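Local coordinates for protein putative ABC type-2 transporter (Thermotoga maritima MSB8, PDB 3CNI) that probably acts as the membrane component of an ABC-type transporter, of which this chain is one excised domain that binds calcium, at residues 17-21 with 22-26; 146-149 with 150-154. All coordinates share one frame; numbering follows the deposited sequence.

Overall arrangement
The chain runs from strand 12-17 through a short loop into helix 22-32, and interaction 1 lies at that passage. It closes the loop against the first turn of the helix, beside strand 58-62 and helix 66-72. Further strands then extend the mixed sheet, with helix 89-107 following strand 76-84 in the chain, before strand 127-135. Interaction 2 comes last, along helix 145-152 at the C-terminal end. It packs on strands 127-135 and 138-140 and meets the second subunit. The two contacts follow in series and neither nest nor cross. The centres of interactions 1 and 2 are about 34 Å apart, on opposite sides of the chain's centre. Each holds a glutamate that binds a different calcium ion.

Interaction 1. Residues 17-21 with 22-26; sequences REDTG and TIAEL. With CA (calcium ion), chain C.
The guanidinium of R17 has E25 CG over the centre of one face, 3.7 Å above the plane, and the main-chain carbonyl of D19 at its edge. This is the N-terminal start of helix 22-32, entered through an Asx turn at D19. R17 NH2 donates to D19 O at 2.7 Å, almost exactly in the guanidinium plane. The R17 chain leaves the backbone extended and bends at chi3 (50°), which turns its head over E25. The guanidinium and carboxylate planes are 54° apart, and the charged atoms do not touch: R17 NH2 is 4.4 Å from E25 OE2. R17 NE instead forms a salt bridge with E28, one turn further along the helix.

In the Asx turn, D19 OD2 accepts from G21 N at 3.2 Å, from above the carboxylate plane. The same oxygen also takes part in a hydrogen bond with S67, which ties the turn to helix 66-72. A24 CB packs against the turn, 3.2 Å from D19 OD2. G21 is the N-cap residue, and its carbonyl oxygen accepts from E25 N at 2.9 Å in a nearly straight bond. E25 runs on extended to a calcium ion, which E25 OE2 binds at 2.6 Å. A water on the same ion donates to T20 O at 3.0 Å.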
# COMPACT_ATOMS: atom_id res chain seq x y z
N ARG A 17 -13.85 14.94 -7.13
CA ARG A 17 -14.84 14.37 -6.21
C ARG A 17 -16.16 14.57 -6.83
O ARG A 17 -16.55 15.69 -7.05
CB ARG A 17 -14.82 14.99 -4.81
CG ARG A 17 -15.94 14.35 -3.89
CD ARG A 17 -15.80 14.68 -2.41
NE ARG A 17 -15.63 16.11 -2.18
CZ ARG A 17 -16.58 16.99 -2.28
NH1 ARG A 17 -16.30 18.25 -2.05
NH2 ARG A 17 -17.82 16.62 -2.58
N GLU A 18 -16.83 13.47 -7.12
CA GLU A 18 -18.14 13.52 -7.72
C GLU A 18 -19.26 13.28 -6.73
O GLU A 18 -20.40 13.68 -6.93
CB GLU A 18 -18.22 12.48 -8.84
CG GLU A 18 -17.35 12.84 -10.05
CD GLU A 18 -17.30 11.73 -11.12
OE1 GLU A 18 -17.36 10.50 -10.75
OE2 GLU A 18 -17.19 12.11 -12.33
N ASP A 19 -18.90 12.63 -5.65
CA ASP A 19 -19.78 12.34 -4.50
C ASP A 19 -19.92 13.57 -3.58
O ASP A 19 -18.93 14.18 -3.18
CB ASP A 19 -19.18 11.15 -3.72
CG ASP A 19 -20.19 10.46 -2.81
OD1 ASP A 19 -20.91 9.57 -3.28
OD2 ASP A 19 -20.25 10.78 -1.63
N THR A 20 -21.14 13.90 -3.20
CA THR A 20 -21.39 15.12 -2.40
C THR A 20 -21.54 14.79 -0.90
O THR A 20 -21.79 15.67 -0.07
CB THR A 20 -22.65 15.84 -2.88
OG1 THR A 20 -23.77 14.97 -2.69
CG2 THR A 20 -22.54 16.18 -4.37
N GLY A 21 -21.36 13.53 -0.56
CA GLY A 21 -21.49 13.12 0.83
C GLY A 21 -20.31 13.48 1.71
O GLY A 21 -19.20 13.66 1.22
N THR A 22 -20.60 13.52 3.01
CA THR A 22 -19.67 13.94 4.07
C THR A 22 -18.44 13.08 4.15
O THR A 22 -17.32 13.59 4.21
CB THR A 22 -20.39 14.03 5.48
OG1 THR A 22 -21.35 15.08 5.41
CG2 THR A 22 -19.44 14.34 6.66
N ILE A 23 -18.60 11.77 4.10
CA ILE A 23 -17.41 10.92 4.19
C ILE A 23 -16.53 11.06 2.91
O ILE A 23 -15.29 11.05 2.99
CB ILE A 23 -17.76 9.45 4.53
CG1 ILE A 23 -16.47 8.73 4.99
CG2 ILE A 23 -18.35 8.73 3.34
CD1 ILE A 23 -16.06 9.20 6.35
N ALA A 24 -17.16 11.19 1.74
CA ALA A 24 -16.43 11.61 0.51
C ALA A 24 -15.65 12.89 0.73
O ALA A 24 -14.51 13.00 0.36
CB ALA A 24 -17.40 11.86 -0.66
N GLU A 25 -16.33 13.92 1.22
CA GLU A 25 -15.61 15.20 1.52
C GLU A 25 -14.38 15.00 2.38
O GLU A 25 -13.33 15.65 2.21
CB GLU A 25 -16.49 16.23 2.14
CG GLU A 25 -17.60 16.63 1.25
CD GLU A 25 -18.49 17.67 1.88
OE1 GLU A 25 -18.19 18.05 3.04
OE2 GLU A 25 -19.48 18.12 1.25
N LEU A 26 -14.51 14.02 3.27
CA LEU A 26 -13.50 13.73 4.25
C LEU A 26 -12.31 13.00 3.64
O LEU A 26 -11.18 13.23 4.00
CB LEU A 26 -14.12 12.89 5.35
CG LEU A 26 -13.39 12.88 6.67
CD1 LEU A 26 -12.03 12.25 6.41
CD2 LEU A 26 -13.39 14.31 7.29
CA CA C . -21.07 19.29 2.93
O HOH W 1 -21.84 16.98 2.58

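Interaction 2. Residues 146-149 with 150-154; sequences EAIM and NVFYS. With CA (calcium ion), chain B.
Helix 145-152 carries this contact, with a calcium site at its first turn and an aromatic pair, F152 and Y153, where it stops. E146 is a monodentate ligand: OE2 binds the calcium ion at 2.5 Å. S99 and four waters are also bound to the ion. One of these waters also donates to E146 OE1 at 2.5 Å, so both carboxylate oxygens are engaged. The chain of E146 bends at chi2 (89°), which carries its carboxylate away from the helix to the ion.

Behind it, the backbone keeps i to i+4 hydrogen bonds. N150 N donates to E146 O at 2.7 Å, and Y153 N donates to M149 O at 3.1 Å. The bond from F152 N to I148 O is weak. The N150 amide lies against the E146 carbonyl, with ND2 3.0 Å from E146 O at an angle too poor for a hydrogen bond.

Two pairs of side chains lie side by side, each pointing the same way. I148 CG2 meets F152 CE2 at 3.5 Å. The selenium of M149, a selenomethionine, lies in the plane of the Y153 ring at its edge, 3.9 Å from Y153 CE2, while Y153 OH hydrogen-bonds to T87. From the second subunit, D125 accepts from N150 ND2 and F124 packs on M149. Replacing N150 by an alanine removes the amide and is likely to leave this D125 carboxylate without its mate across the subunit interface. The last two turns of a C-terminal helix thus join a monodentate calcium carboxylate, with a bound water bridging to the other oxygen, to an i to i+4 Met-aromatic contact.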
# COMPACT_ATOMS: atom_id res chain seq x y z
N GLU A 146 2.22 -1.00 -12.31
CA GLU A 146 2.96 -2.26 -12.06
C GLU A 146 2.61 -3.27 -13.13
O GLU A 146 3.47 -3.95 -13.72
CB GLU A 146 2.57 -2.86 -10.74
CG GLU A 146 2.98 -2.07 -9.46
CD GLU A 146 1.97 -1.00 -8.91
OE1 GLU A 146 1.15 -0.32 -9.62
OE2 GLU A 146 2.09 -0.79 -7.71
N ALA A 147 1.30 -3.43 -13.34
CA ALA A 147 0.77 -4.43 -14.31
C ALA A 147 1.27 -4.09 -15.69
O ALA A 147 1.73 -4.94 -16.40
CB ALA A 147 -0.77 -4.47 -14.31
N ILE A 148 1.17 -2.84 -16.06
CA ILE A 148 1.58 -2.45 -17.41
C ILE A 148 3.08 -2.65 -17.57
O ILE A 148 3.55 -3.11 -18.58
CB ILE A 148 1.20 -1.01 -17.78
CG1 ILE A 148 -0.31 -0.94 -17.86
CG2 ILE A 148 1.77 -0.70 -19.17
CD1 ILE A 148 -0.87 -1.89 -18.93
N MSE A 149 3.80 -2.35 -16.51
CA MSE A 149 5.25 -2.47 -16.58
C MSE A 149 5.65 -3.92 -16.56
O MSE A 149 6.58 -4.26 -17.21
CB MSE A 149 5.90 -1.70 -15.41
CG MSE A 149 5.70 -0.18 -15.48
SE MSE A 149 6.75 0.54 -17.02
CE MSE A 149 5.28 1.60 -17.80
N ASN A 150 4.94 -4.76 -15.83
CA ASN A 150 5.29 -6.22 -15.75
C ASN A 150 5.01 -6.94 -17.06
O ASN A 150 5.67 -7.96 -17.38
CB ASN A 150 4.61 -6.97 -14.58
CG ASN A 150 5.07 -6.48 -13.23
OD1 ASN A 150 6.23 -6.05 -13.05
ND2 ASN A 150 4.14 -6.50 -12.23
N VAL A 151 4.04 -6.42 -17.81
CA VAL A 151 3.68 -6.97 -19.13
C VAL A 151 4.82 -6.75 -20.07
O VAL A 151 5.35 -7.72 -20.63
CB VAL A 151 2.42 -6.32 -19.76
CG1 VAL A 151 2.30 -6.62 -21.25
CG2 VAL A 151 1.20 -6.84 -19.13
N PHE A 152 5.17 -5.48 -20.24
CA PHE A 152 6.15 -5.04 -21.21
C PHE A 152 7.55 -5.59 -20.92
O PHE A 152 8.25 -6.07 -21.80
CB PHE A 152 6.11 -3.51 -21.32
CG PHE A 152 4.90 -3.05 -22.09
CD1 PHE A 152 4.66 -3.66 -23.33
CD2 PHE A 152 3.98 -2.14 -21.60
CE1 PHE A 152 3.53 -3.33 -24.11
CE2 PHE A 152 2.85 -1.79 -22.36
CZ PHE A 152 2.63 -2.37 -23.62
N TYR A 153 7.84 -5.71 -19.65
CA TYR A 153 9.17 -6.15 -19.24
C TYR A 153 9.22 -7.68 -19.04
O TYR A 153 10.24 -8.22 -18.63
CB TYR A 153 9.67 -5.41 -17.99
CG TYR A 153 10.18 -3.99 -18.24
CD1 TYR A 153 11.42 -3.77 -18.84
CD2 TYR A 153 9.44 -2.88 -17.83
CE1 TYR A 153 11.91 -2.48 -19.07
CE2 TYR A 153 9.91 -1.55 -18.02
CZ TYR A 153 11.15 -1.36 -18.66
OH TYR A 153 11.67 -0.10 -18.87
N SER A 154 8.13 -8.36 -19.40
CA SER A 154 8.01 -9.81 -19.29
C SER A 154 8.52 -10.48 -20.55
O SER A 154 8.43 -11.71 -20.67
CB SER A 154 6.55 -10.27 -19.09
OG SER A 154 5.78 -10.14 -20.29
CA CA B . 0.69 0.39 -6.02
O HOH W 2 -0.12 1.34 -8.20
O HOH W 3 -1.28 0.67 -4.76
O HOH W 4 1.22 -1.39 -4.53
O HOH W 5 2.84 0.81 -5.22